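Selenium-binding protein (Sulfolobus tokodaii, PDB 2ECE) is of unknown function but folds as a beta-propeller and may bind selenium. Local coordinates at residues A19-E25 and R390-Y396; C32-T37 and F439-S444; P101-S106 and S138-V143. All coordinates share one frame. Residues are numbered along the deposited sequence.

Interaction 1. Residues A19-E25 and R390-Y396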
ATOM      1  N   ALA A  19       7.054   3.111 -19.249  1.00 26.07           N
ATOM      2  CA  ALA A  19       7.576   2.865 -17.908  1.00 26.10           C
ATOM      3  C   ALA A  19       8.243   1.491 -17.846  1.00 26.05           C
ATOM      4  O   ALA A  19       9.289   1.325 -17.214  1.00 26.28           O
ATOM      5  CB  ALA A  19       6.443   2.951 -16.875  1.00 25.90           C
ATOM      6  N   MET A  20       7.635   0.513 -18.512  1.00 25.98           N
ATOM      7  CA  MET A  20       8.157  -0.856 -18.531  1.00 27.91           C
ATOM      8  C   MET A  20       9.528  -0.992 -19.187  1.00 28.73           C
ATOM      9  O   MET A  20      10.351  -1.802 -18.757  1.00 26.80           O
ATOM     10  CB  MET A  20       7.188  -1.787 -19.261  1.00 29.32           C
ATOM     11  CG  MET A  20       5.926  -2.125 -18.504  1.00 32.77           C
ATOM     12  SD  MET A  20       5.007  -3.435 -19.341  1.00 34.91           S
ATOM     13  CE  MET A  20       6.041  -4.862 -18.971  1.00 38.00           C
ATOM     14  N   LYS A  21       9.763  -0.198 -20.228  1.00 29.19           N
ATOM     15  CA  LYS A  21      11.015  -0.245 -20.975  1.00 30.87           C
ATOM     16  C   LYS A  21      12.148   0.593 -20.384  1.00 31.69           C
ATOM     17  O   LYS A  21      13.259   0.579 -20.905  1.00 31.97           O
ATOM     18  CB  LYS A  21      10.768   0.194 -22.424  1.00 31.97           C
ATOM     19  CG  LYS A  21       9.793  -0.681 -23.201  1.00 33.10           C
ATOM     20  CD  LYS A  21      10.392  -2.048 -23.519  1.00 37.07           C
ATOM     21  CE  LYS A  21       9.504  -2.841 -24.480  1.00 35.50           C
ATOM     22  NZ  LYS A  21      10.109  -4.146 -24.874  1.00 35.20           N
ATOM     23  N   ALA A  22      11.878   1.324 -19.308  1.00 32.00           N
ATOM     24  CA  ALA A  22      12.918   2.148 -18.693  1.00 32.04           C
ATOM     25  C   ALA A  22      13.895   1.284 -17.892  1.00 31.96           C
ATOM     26  O   ALA A  22      13.586   0.148 -17.552  1.00 32.31           O
ATOM     27  CB  ALA A  22      12.286   3.197 -17.795  1.00 32.29           C
ATOM     28  N   PRO A  23      15.087   1.820 -17.574  1.00 32.16           N
ATOM     29  CA  PRO A  23      16.113   1.097 -16.813  1.00 32.91           C
ATOM     30  C   PRO A  23      15.590   0.554 -15.483  1.00 33.46           C
ATOM     31  O   PRO A  23      14.750   1.185 -14.835  1.00 33.39           O
ATOM     32  CB  PRO A  23      17.197   2.152 -16.609  1.00 32.94           C
ATOM     33  CG  PRO A  23      17.038   3.041 -17.807  1.00 33.15           C
ATOM     34  CD  PRO A  23      15.545   3.183 -17.890  1.00 33.18           C
ATOM     35  N   PRO A  24      16.096  -0.615 -15.050  1.00 33.05           N
ATOM     36  CA  PRO A  24      15.677  -1.246 -13.792  1.00 31.69           C
ATOM     37  C   PRO A  24      16.022  -0.380 -12.581  1.00 30.36           C
ATOM     38  O   PRO A  24      16.805   0.564 -12.687  1.00 29.91           O
ATOM     39  CB  PRO A  24      16.463  -2.562 -13.776  1.00 32.43           C
ATOM     40  CG  PRO A  24      16.842  -2.784 -15.215  1.00 33.23           C
ATOM     41  CD  PRO A  24      17.170  -1.398 -15.684  1.00 33.80           C
ATOM     42  N   GLU A  25      15.444  -0.720 -11.432  1.00 28.91           N
ATOM     43  CA  GLU A  25      15.689   0.015 -10.192  1.00 26.39           C
ATOM     44  C   GLU A  25      17.043  -0.354  -9.572  1.00 26.66           C
ATOM     45  O   GLU A  25      17.446  -1.513  -9.606  1.00 25.51           O
ATOM     46  CB  GLU A  25      14.574  -0.282  -9.178  1.00 25.32           C
ATOM     47  CG  GLU A  25      14.566  -1.710  -8.619  1.00 22.87           C
ATOM     48  CD  GLU A  25      13.922  -2.735  -9.547  1.00 24.98           C
ATOM     49  OE1 GLU A  25      13.562  -2.377 -10.689  1.00 25.42           O
ATOM     50  OE2 GLU A  25      13.775  -3.909  -9.133  1.00 24.14           O
ATOM     51  N   ARG A 390       9.087  -2.120 -12.556  1.00 23.22           N
ATOM     52  CA  ARG A 390       8.377  -1.676 -13.743  1.00 25.79           C
ATOM     53  C   ARG A 390       8.391  -2.717 -14.852  1.00 27.23           C
ATOM     54  O   ARG A 390       7.403  -2.852 -15.578  1.00 28.31           O
ATOM     55  CB  ARG A 390       8.952  -0.345 -14.238  1.00 27.25           C
ATOM     56  CG  ARG A 390       8.350   0.851 -13.516  1.00 28.05           C
ATOM     57  CD  ARG A 390       9.033   2.172 -13.840  1.00 30.52           C
ATOM     58  NE  ARG A 390      10.393   2.250 -13.318  1.00 30.37           N
ATOM     59  CZ  ARG A 390      11.477   1.882 -13.992  1.00 32.42           C
ATOM     60  NH1 ARG A 390      11.364   1.409 -15.228  1.00 34.77           N
ATOM     61  NH2 ARG A 390      12.674   1.988 -13.432  1.00 32.76           N
ATOM     62  N   ASP A 391       9.484  -3.470 -14.980  1.00 27.45           N
ATOM     63  CA  ASP A 391       9.542  -4.486 -16.028  1.00 26.32           C
ATOM     64  C   ASP A 391       8.718  -5.704 -15.644  1.00 25.94           C
ATOM     65  O   ASP A 391       8.559  -6.629 -16.441  1.00 25.66           O
ATOM     66  CB  ASP A 391      10.993  -4.892 -16.358  1.00 25.80           C
ATOM     67  CG  ASP A 391      11.721  -5.547 -15.187  1.00 26.87           C
ATOM     68  OD1 ASP A 391      11.062  -6.037 -14.245  1.00 25.42           O
ATOM     69  OD2 ASP A 391      12.973  -5.590 -15.227  1.00 26.37           O
ATOM     70  N   GLY A 392       8.192  -5.693 -14.417  1.00 24.43           N
ATOM     71  CA  GLY A 392       7.356  -6.782 -13.941  1.00 22.64           C
ATOM     72  C   GLY A 392       8.012  -8.100 -13.567  1.00 24.05           C
ATOM     73  O   GLY A 392       7.314  -9.055 -13.222  1.00 23.69           O
ATOM     74  N   ARG A 393       9.341  -8.163 -13.610  1.00 24.99           N
ATOM     75  CA  ARG A 393      10.053  -9.400 -13.292  1.00 26.33           C
ATOM     76  C   ARG A 393      10.378  -9.634 -11.813  1.00 26.78           C
ATOM     77  O   ARG A 393      10.599 -10.774 -11.406  1.00 27.25           O
ATOM     78  CB  ARG A 393      11.353  -9.463 -14.100  1.00 27.37           C
ATOM     79  CG  ARG A 393      11.140  -9.357 -15.603  1.00 29.42           C
ATOM     80  CD  ARG A 393      12.454  -9.154 -16.342  1.00 32.44           C
ATOM     81  NE  ARG A 393      12.234  -8.870 -17.760  1.00 33.47           N
ATOM     82  CZ  ARG A 393      11.936  -9.790 -18.675  1.00 34.31           C
ATOM     83  NH1 ARG A 393      11.828 -11.070 -18.330  1.00 32.18           N
ATOM     84  NH2 ARG A 393      11.736  -9.426 -19.935  1.00 33.89           N
ATOM     85  N   ARG A 394      10.395  -8.573 -11.009  1.00 25.46           N
ATOM     86  CA  ARG A 394      10.730  -8.710  -9.591  1.00 24.34           C
ATOM     87  C   ARG A 394       9.632  -8.192  -8.658  1.00 24.52           C
ATOM     88  O   ARG A 394       9.071  -7.117  -8.880  1.00 21.13           O
ATOM     89  CB  ARG A 394      12.041  -7.966  -9.303  1.00 23.47           C
ATOM     90  CG  ARG A 394      13.209  -8.394 -10.206  1.00 23.17           C
ATOM     91  CD  ARG A 394      14.383  -7.429 -10.115  1.00 22.87           C
ATOM     92  NE  ARG A 394      14.077  -6.126 -10.708  1.00 23.91           N
ATOM     93  CZ  ARG A 394      14.010  -5.888 -12.017  1.00 25.36           C
ATOM     94  NH1 ARG A 394      14.228  -6.863 -12.893  1.00 24.21           N
ATOM     95  NH2 ARG A 394      13.730  -4.667 -12.456  1.00 22.62           N
ATOM     96  N   VAL A 395       9.327  -8.971  -7.621  1.00 22.89           N
ATOM     97  CA  VAL A 395       8.316  -8.588  -6.642  1.00 23.51           C
ATOM     98  C   VAL A 395       8.987  -8.544  -5.274  1.00 22.30           C
ATOM     99  O   VAL A 395       9.571  -9.529  -4.829  1.00 24.07           O
ATOM    100  CB  VAL A 395       7.147  -9.600  -6.581  1.00 22.81           C
ATOM    101  CG1 VAL A 395       6.077  -9.097  -5.607  1.00 24.92           C
ATOM    102  CG2 VAL A 395       6.549  -9.802  -7.964  1.00 21.86           C
ATOM    103  N   TYR A 396       8.929  -7.391  -4.620  1.00 21.11           N
ATOM    104  CA  TYR A 396       9.533  -7.238  -3.306  1.00 19.70           C
ATOM    105  C   TYR A 396       8.430  -7.433  -2.272  1.00 19.76           C
ATOM    106  O   TYR A 396       7.301  -6.988  -2.469  1.00 18.81           O
ATOM    107  CB  TYR A 396      10.179  -5.862  -3.201  1.00 20.32           C
ATOM    108  CG  TYR A 396      11.318  -5.683  -4.185  1.00 22.24           C
ATOM    109  CD1 TYR A 396      12.603  -6.129  -3.881  1.00 22.37           C
ATOM    110  CD2 TYR A 396      11.102  -5.112  -5.445  1.00 21.40           C
ATOM    111  CE1 TYR A 396      13.646  -6.012  -4.803  1.00 22.21           C
ATOM    112  CE2 TYR A 396      12.142  -4.991  -6.375  1.00 21.26           C
ATOM    113  CZ  TYR A 396      13.407  -5.442  -6.046  1.00 21.32           C
ATOM    114  OH  TYR A 396      14.443  -5.301  -6.945  1.00 22.50           O
TER
HETATM  115  O   HOH W   1      11.527  -1.319 -12.012  1.00 39.83           O

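Interaction 2. Residues C32-T37 and F439-S444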
ATOM      1  N   CYS A  32      10.355   1.571   7.612  1.00 18.67           N
ATOM      2  CA  CYS A  32      10.590   0.659   8.735  1.00 19.23           C
ATOM      3  C   CYS A  32      10.152   1.267  10.063  1.00 21.26           C
ATOM      4  O   CYS A  32      10.231   2.475  10.251  1.00 21.18           O
ATOM      5  CB  CYS A  32      12.072   0.287   8.804  1.00 19.53           C
ATOM      6  SG  CYS A  32      12.621  -0.681   7.380  1.00 19.91           S
ATOM      7  N   LEU A  33       9.716   0.425  10.995  1.00 22.27           N
ATOM      8  CA  LEU A  33       9.242   0.930  12.272  1.00 22.95           C
ATOM      9  C   LEU A  33       9.611   0.097  13.500  1.00 24.79           C
ATOM     10  O   LEU A  33       9.803  -1.116  13.418  1.00 24.85           O
ATOM     11  CB  LEU A  33       7.719   1.072  12.226  1.00 21.48           C
ATOM     12  CG  LEU A  33       6.966  -0.231  11.903  1.00 22.03           C
ATOM     13  CD1 LEU A  33       5.582  -0.189  12.521  1.00 21.07           C
ATOM     14  CD2 LEU A  33       6.881  -0.422  10.390  1.00 21.91           C
ATOM     15  N   TYR A  34       9.705   0.778  14.637  1.00 24.82           N
ATOM     16  CA  TYR A  34       9.978   0.142  15.921  1.00 25.16           C
ATOM     17  C   TYR A  34       8.694   0.293  16.738  1.00 26.31           C
ATOM     18  O   TYR A  34       8.561  -0.260  17.833  1.00 27.46           O
ATOM     19  CB  TYR A  34      11.147   0.828  16.630  1.00 23.44           C
ATOM     20  CG  TYR A  34      12.505   0.349  16.160  1.00 24.08           C
ATOM     21  CD1 TYR A  34      12.915  -0.969  16.382  1.00 23.99           C
ATOM     22  CD2 TYR A  34      13.380   1.204  15.491  1.00 23.45           C
ATOM     23  CE1 TYR A  34      14.162  -1.420  15.946  1.00 23.19           C
ATOM     24  CE2 TYR A  34      14.628   0.761  15.053  1.00 23.07           C
ATOM     25  CZ  TYR A  34      15.010  -0.547  15.284  1.00 23.09           C
ATOM     26  OH  TYR A  34      16.240  -0.987  14.865  1.00 25.18           O
ATOM     27  N   THR A  35       7.748   1.051  16.187  1.00 26.10           N
ATOM     28  CA  THR A  35       6.463   1.273  16.835  1.00 25.78           C
ATOM     29  C   THR A  35       5.771  -0.079  16.997  1.00 26.82           C
ATOM     30  O   THR A  35       5.569  -0.801  16.020  1.00 27.40           O
ATOM     31  CB  THR A  35       5.558   2.201  15.989  1.00 25.46           C
ATOM     32  OG1 THR A  35       6.225   3.444  15.751  1.00 23.83           O
ATOM     33  CG2 THR A  35       4.262   2.480  16.718  1.00 26.54           C
ATOM     34  N   GLY A  36       5.430  -0.433  18.233  1.00 27.47           N
ATOM     35  CA  GLY A  36       4.765  -1.701  18.478  1.00 27.17           C
ATOM     36  C   GLY A  36       5.702  -2.845  18.845  1.00 28.52           C
ATOM     37  O   GLY A  36       5.251  -3.942  19.189  1.00 26.73           O
ATOM     38  N   THR A  37       7.007  -2.595  18.783  1.00 27.96           N
ATOM     39  CA  THR A  37       7.989  -3.624  19.106  1.00 29.79           C
ATOM     40  C   THR A  37       8.436  -3.545  20.556  1.00 32.31           C
ATOM     41  O   THR A  37       9.074  -4.465  21.065  1.00 32.52           O
ATOM     42  CB  THR A  37       9.248  -3.483  18.254  1.00 27.51           C
ATOM     43  OG1 THR A  37       9.899  -2.251  18.591  1.00 24.43           O
ATOM     44  CG2 THR A  37       8.890  -3.509  16.764  1.00 23.67           C
ATOM     45  N   PHE A 439      15.639  -6.963   8.908  1.00 22.84           N
ATOM     46  CA  PHE A 439      15.671  -5.659   9.560  1.00 22.37           C
ATOM     47  C   PHE A 439      15.880  -5.711  11.072  1.00 24.38           C
ATOM     48  O   PHE A 439      15.671  -4.715  11.770  1.00 23.98           O
ATOM     49  CB  PHE A 439      14.390  -4.898   9.209  1.00 22.39           C
ATOM     50  CG  PHE A 439      14.290  -4.537   7.746  1.00 23.70           C
ATOM     51  CD1 PHE A 439      15.007  -3.459   7.229  1.00 21.38           C
ATOM     52  CD2 PHE A 439      13.510  -5.296   6.878  1.00 22.22           C
ATOM     53  CE1 PHE A 439      14.950  -3.145   5.872  1.00 21.86           C
ATOM     54  CE2 PHE A 439      13.449  -4.987   5.519  1.00 22.80           C
ATOM     55  CZ  PHE A 439      14.170  -3.909   5.015  1.00 21.73           C
ATOM     56  N   GLY A 440      16.302  -6.869  11.573  1.00 24.63           N
ATOM     57  CA  GLY A 440      16.553  -7.011  13.001  1.00 26.06           C
ATOM     58  C   GLY A 440      15.291  -6.981  13.839  1.00 24.92           C
ATOM     59  O   GLY A 440      14.431  -7.841  13.686  1.00 26.06           O
ATOM     60  N   GLU A 441      15.175  -5.998  14.726  1.00 25.93           N
ATOM     61  CA  GLU A 441      13.990  -5.887  15.575  1.00 26.51           C
ATOM     62  C   GLU A 441      12.992  -4.889  14.987  1.00 25.22           C
ATOM     63  O   GLU A 441      11.886  -4.723  15.505  1.00 23.55           O
ATOM     64  CB  GLU A 441      14.383  -5.446  16.990  1.00 27.61           C
ATOM     65  CG  GLU A 441      15.304  -6.411  17.740  1.00 34.12           C
ATOM     66  CD  GLU A 441      14.649  -7.750  18.043  1.00 37.69           C
ATOM     67  OE1 GLU A 441      13.493  -7.760  18.519  1.00 39.99           O
ATOM     68  OE2 GLU A 441      15.295  -8.796  17.817  1.00 41.24           O
ATOM     69  N   ALA A 442      13.392  -4.215  13.913  1.00 22.70           N
ATOM     70  CA  ALA A 442      12.514  -3.248  13.255  1.00 21.96           C
ATOM     71  C   ALA A 442      11.590  -4.008  12.305  1.00 21.63           C
ATOM     72  O   ALA A 442      11.937  -5.096  11.850  1.00 20.93           O
ATOM     73  CB  ALA A 442      13.344  -2.228  12.475  1.00 22.02           C
ATOM     74  N   ARG A 443      10.420  -3.439  12.016  1.00 21.18           N
ATOM     75  CA  ARG A 443       9.457  -4.071  11.119  1.00 21.38           C
ATOM     76  C   ARG A 443       9.428  -3.292   9.804  1.00 21.00           C
ATOM     77  O   ARG A 443       9.667  -2.085   9.795  1.00 21.44           O
ATOM     78  CB  ARG A 443       8.065  -4.092  11.765  1.00 21.65           C
ATOM     79  CG  ARG A 443       8.033  -4.877  13.075  1.00 23.11           C
ATOM     80  CD  ARG A 443       6.667  -4.859  13.745  1.00 23.96           C
ATOM     81  NE  ARG A 443       6.709  -5.563  15.024  1.00 23.58           N
ATOM     82  CZ  ARG A 443       5.692  -5.636  15.877  1.00 24.17           C
ATOM     83  NH1 ARG A 443       4.539  -5.053  15.590  1.00 22.62           N
ATOM     84  NH2 ARG A 443       5.833  -6.288  17.024  1.00 25.84           N
ATOM     85  N   SER A 444       9.129  -3.976   8.701  1.00 19.68           N
ATOM     86  CA  SER A 444       9.118  -3.326   7.391  1.00 19.47           C
ATOM     87  C   SER A 444       7.733  -3.211   6.760  1.00 17.15           C
ATOM     88  O   SER A 444       6.893  -4.097   6.913  1.00 16.37           O
ATOM     89  CB  SER A 444      10.064  -4.072   6.445  1.00 18.98           C
ATOM     90  OG  SER A 444       9.786  -5.467   6.441  1.00 19.28           O
TER
HETATM   91  O   HOH W   2      17.323  -3.661  15.052  1.00 30.11           O

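Interaction 3. Residues P101-S106 and S138-V143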
ATOM      1  N   PRO A 101       4.604  10.077   5.764  1.00 16.52           N
ATOM      2  CA  PRO A 101       3.732  10.438   6.881  1.00 15.95           C
ATOM      3  C   PRO A 101       3.718   9.423   8.020  1.00 16.55           C
ATOM      4  O   PRO A 101       4.063   8.252   7.837  1.00 15.41           O
ATOM      5  CB  PRO A 101       2.371  10.543   6.208  1.00 15.29           C
ATOM      6  CG  PRO A 101       2.417   9.345   5.285  1.00 16.57           C
ATOM      7  CD  PRO A 101       3.826   9.435   4.684  1.00 16.15           C
ATOM      8  N   GLY A 102       3.312   9.881   9.200  1.00 16.30           N
ATOM      9  CA  GLY A 102       3.216   8.983  10.337  1.00 15.52           C
ATOM     10  C   GLY A 102       1.766   8.549  10.446  1.00 16.98           C
ATOM     11  O   GLY A 102       0.875   9.394  10.623  1.00 16.27           O
ATOM     12  N   LEU A 103       1.508   7.249  10.327  1.00 15.97           N
ATOM     13  CA  LEU A 103       0.137   6.752  10.418  1.00 17.79           C
ATOM     14  C   LEU A 103      -0.435   6.965  11.830  1.00 19.46           C
ATOM     15  O   LEU A 103      -1.650   7.020  12.006  1.00 20.33           O
ATOM     16  CB  LEU A 103       0.075   5.269  10.030  1.00 16.32           C
ATOM     17  CG  LEU A 103      -1.293   4.576  10.057  1.00 16.56           C
ATOM     18  CD1 LEU A 103      -2.304   5.316   9.191  1.00 15.70           C
ATOM     19  CD2 LEU A 103      -1.123   3.144   9.566  1.00 16.53           C
ATOM     20  N   ARG A 104       0.445   7.082  12.824  1.00 20.51           N
ATOM     21  CA  ARG A 104       0.027   7.328  14.204  1.00 21.04           C
ATOM     22  C   ARG A 104       0.161   8.807  14.576  1.00 22.14           C
ATOM     23  O   ARG A 104      -0.760   9.396  15.148  1.00 24.41           O
ATOM     24  CB  ARG A 104       0.856   6.487  15.193  1.00 22.71           C
ATOM     25  CG  ARG A 104       0.249   5.129  15.556  1.00 22.43           C
ATOM     26  CD  ARG A 104       1.052   4.395  16.637  1.00 22.91           C
ATOM     27  NE  ARG A 104       0.554   3.035  16.848  1.00 22.51           N
ATOM     28  CZ  ARG A 104      -0.458   2.715  17.652  1.00 24.64           C
ATOM     29  NH1 ARG A 104      -1.086   3.658  18.347  1.00 25.62           N
ATOM     30  NH2 ARG A 104      -0.879   1.459  17.722  1.00 22.19           N
ATOM     31  N   SER A 105       1.295   9.408  14.223  1.00 21.16           N
ATOM     32  CA  SER A 105       1.575  10.806  14.559  1.00 21.28           C
ATOM     33  C   SER A 105       0.944  11.906  13.710  1.00 21.04           C
ATOM     34  O   SER A 105       0.730  13.013  14.204  1.00 20.31           O
ATOM     35  CB  SER A 105       3.084  11.040  14.561  1.00 21.69           C
ATOM     36  OG  SER A 105       3.582  10.966  13.234  1.00 23.24           O
ATOM     37  N   SER A 106       0.672  11.617  12.441  1.00 19.68           N
ATOM     38  CA  SER A 106       0.110  12.604  11.524  1.00 18.61           C
ATOM     39  C   SER A 106       1.204  13.574  11.066  1.00 18.11           C
ATOM     40  O   SER A 106       0.930  14.573  10.409  1.00 17.42           O
ATOM     41  CB  SER A 106      -1.022  13.394  12.186  1.00 19.60           C
ATOM     42  OG  SER A 106      -2.113  12.554  12.505  1.00 18.43           O
ATOM     43  N   SER A 138      -6.317  13.366  10.821  1.00 21.42           N
ATOM     44  CA  SER A 138      -5.209  12.772  11.567  1.00 19.74           C
ATOM     45  C   SER A 138      -5.022  11.317  11.134  1.00 18.84           C
ATOM     46  O   SER A 138      -5.939  10.715  10.562  1.00 19.03           O
ATOM     47  CB  SER A 138      -5.461  12.855  13.082  1.00 20.10           C
ATOM     48  OG  SER A 138      -6.512  11.997  13.493  1.00 23.52           O
ATOM     49  N   ARG A 139      -3.839  10.767  11.418  1.00 18.76           N
ATOM     50  CA  ARG A 139      -3.475   9.388  11.070  1.00 18.73           C
ATOM     51  C   ARG A 139      -3.399   9.251   9.550  1.00 19.16           C
ATOM     52  O   ARG A 139      -4.310   8.720   8.905  1.00 18.53           O
ATOM     53  CB  ARG A 139      -4.482   8.390  11.653  1.00 18.25           C
ATOM     54  CG  ARG A 139      -4.311   8.109  13.156  1.00 18.95           C
ATOM     55  CD  ARG A 139      -4.842   9.239  14.045  1.00 19.68           C
ATOM     56  NE  ARG A 139      -4.879   8.832  15.451  1.00 20.62           N
ATOM     57  CZ  ARG A 139      -5.561   9.463  16.411  1.00 21.93           C
ATOM     58  NH1 ARG A 139      -6.277  10.547  16.139  1.00 18.68           N
ATOM     59  NH2 ARG A 139      -5.534   8.997  17.650  1.00 23.81           N
ATOM     60  N   LEU A 140      -2.291   9.733   8.996  1.00 18.83           N
ATOM     61  CA  LEU A 140      -2.057   9.749   7.554  1.00 20.01           C
ATOM     62  C   LEU A 140      -1.586   8.417   6.993  1.00 19.54           C
ATOM     63  O   LEU A 140      -0.658   7.789   7.518  1.00 18.73           O
ATOM     64  CB  LEU A 140      -1.064  10.857   7.218  1.00 19.11           C
ATOM     65  CG  LEU A 140      -1.674  12.259   7.087  1.00 20.81           C
ATOM     66  CD1 LEU A 140      -2.603  12.571   8.254  1.00 23.24           C
ATOM     67  CD2 LEU A 140      -0.542  13.272   6.994  1.00 19.71           C
ATOM     68  N   HIS A 141      -2.231   8.006   5.904  1.00 18.01           N
ATOM     69  CA  HIS A 141      -1.954   6.721   5.278  1.00 16.56           C
ATOM     70  C   HIS A 141      -1.309   6.775   3.883  1.00 15.10           C
ATOM     71  O   HIS A 141      -0.087   6.824   3.753  1.00 15.30           O
ATOM     72  CB  HIS A 141      -3.270   5.929   5.219  1.00 15.81           C
ATOM     73  CG  HIS A 141      -3.111   4.504   4.790  1.00 16.25           C
ATOM     74  ND1 HIS A 141      -2.779   3.492   5.668  1.00 20.13           N
ATOM     75  CD2 HIS A 141      -3.238   3.921   3.575  1.00 15.12           C
ATOM     76  CE1 HIS A 141      -2.709   2.347   5.012  1.00 14.88           C
ATOM     77  NE2 HIS A 141      -2.983   2.580   3.739  1.00 17.87           N
ATOM     78  N   THR A 142      -2.141   6.784   2.849  1.00 14.18           N
ATOM     79  CA  THR A 142      -1.667   6.778   1.464  1.00 14.84           C
ATOM     80  C   THR A 142      -1.192   8.121   0.904  1.00 15.57           C
ATOM     81  O   THR A 142      -1.812   9.154   1.144  1.00 15.14           O
ATOM     82  CB  THR A 142      -2.768   6.245   0.518  1.00 14.46           C
ATOM     83  OG1 THR A 142      -3.191   4.947   0.962  1.00 14.83           O
ATOM     84  CG2 THR A 142      -2.242   6.155  -0.944  1.00 13.39           C
ATOM     85  N   VAL A 143      -0.092   8.087   0.151  1.00 15.53           N
ATOM     86  CA  VAL A 143       0.443   9.280  -0.500  1.00 17.53           C
ATOM     87  C   VAL A 143       0.497   9.036  -2.004  1.00 17.71           C
ATOM     88  O   VAL A 143       1.035   8.019  -2.447  1.00 17.13           O
ATOM     89  CB  VAL A 143       1.882   9.604  -0.053  1.00 18.16           C
ATOM     90  CG1 VAL A 143       2.386  10.838  -0.810  1.00 19.99           C
ATOM     91  CG2 VAL A 143       1.925   9.839   1.439  1.00 18.05           C
TER

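Interaction 1. Residues A19-E25 and R390-Y396
In a beta-propeller, neighbouring blades are joined partly through their loops, and this contact illustrates the principle: the turn linking the inner strands 386-388 and 394-398 of the last blade made from one continuous run of chain docks against the segment leading from helix 16-20 into the closing blade. Arg390 reaches into the curve of residues 19-25 and binds carbonyls in the plane of its guanidinium, NH1 donating to Ala19 O (2.9 Å) and NH2 to Pro23 O (2.6 Å), while its NE is held by Gly452. Met20 CG rests 3.4 Å from Arg390 O. Farther along, Glu25 meets Arg394 in a two-pronged salt bridge, Arg394 NH2 to Glu25 OE1 at 2.9 Å and Arg394 NE to Glu25 OE2 at 2.7 Å. Asp391 extends the ionic network, its OD2 lying 2.9 Å from Arg394 NH1, whereas its OD1 bonds Ser389 and closes an Asx turn onto Arg393 N. A water joins Glu25 OE1 to Arg390 N, and Tyr396 OH donates to Glu25 OE2 over 2.7 Å.

Interaction 2. Residues C32-T37 and F439-S444
Many beta-propellers close their ring by pairing strands from the two chain ends, and here this happens in a blade built from both: the C-terminal strand 443-449 pairs antiparallel with the N-terminal strand 27-33, the "Velcro" closure. Cys32 opens the segment as a non-hydrogen-bonded pair with Ser444, their side chains on one face of the sheet. Its CA lies 3.1 Å from Arg443 O in a CA-H...O contact, and Cys32 SG sits over the face of the Phe439 ring, 4.0 Å from the centroid, a sulfur-aromatic contact. Leu33 follows as the hydrogen-bonded partner of Arg443: Leu33 N donates to Arg443 O and Arg443 N to Leu33 O, both at 2.8 Å. Their side chains share the other face, Leu33 CG standing 4.0 Å from Arg443 CB. At Tyr34 the strand has ended, and its ring lies over Ala442, whose CB is 3.9 Å from the ring centroid in a CH-pi contact; a water connects Tyr34 OH with Glu441 N. Ala442 closes a type II' turn begun at Phe439, with Gly440 at its positive-phi position, which brings the chain out of strand 429-438 and into the closing blade. Thr35 turns its hydroxyl to Asp43. Gly36 and Thr37 then fold across the face of the Arg443 guanidinium, which forms a salt bridge with Asp406 and a hydrogen bond with Asn407. Thr37 secures this bend, its N and OG1 both donating to Tyr34 O, at 3.0 and 2.5 Å, and its CG2 packs 3.5 Å from Arg443 NE.

Interaction 3. Residues P101-S106 and S138-V143
Side-chain rotamers do much of the fitting where the chain turns a corner at Arg139, whose phi is 66°. With chi1 in m, Arg139 CG comes within 3.1 Å of Leu103 O; chi2 in p then bends the side chain, and the extended end delivers NH1 to Ser138 OG (3.0 Å) and NE to a salt bridge with Glu214. Ser106, in the m rotamer, turns OG to accept from Arg139 N at 2.7 Å. The partners belong to adjacent blades of the propeller: residues 101-106 run from the end of strand 97-101 into the loop before strand 108-112, and 140-145 is the innermost strand of the next blade. Leu103, t then p, sends CD1 to the edge of the His141 ring, while its CA makes a CA-H...O contact with Leu140 O (3.2 Å). Arg104 forms a salt bridge with Glu72, and its NH2 bonds the carbonyl of Glu214. The Pro101 ring packs on the strand, its CB 3.6 Å from Leu140 CB and its CD 3.8 Å from Val143 CG2.

Overall arrangement
From the N terminus, residues 19-25 and then 32-37 await partners that arrive only near the end of the chain. Between them and those partners, interaction 3 closes a short loop of 31 residues, linking the blades that span residues 77-126 and 140-179. Residues 390-396 then complete interaction 1, and 439-444 complete interaction 2, so these two long closures cross, and both enclose interaction 3. Interaction 1 fastens the blade spanning residues 386-438 to the approach to the closing blade; interaction 2 assembles that closing blade from both chain ends. Interactions 2 and 3 meet where Thr35 CG2 packs 3.7 Å from Arg104 CD, whereas interaction 1 lies about 27 and 28 Å from them, centre to centre.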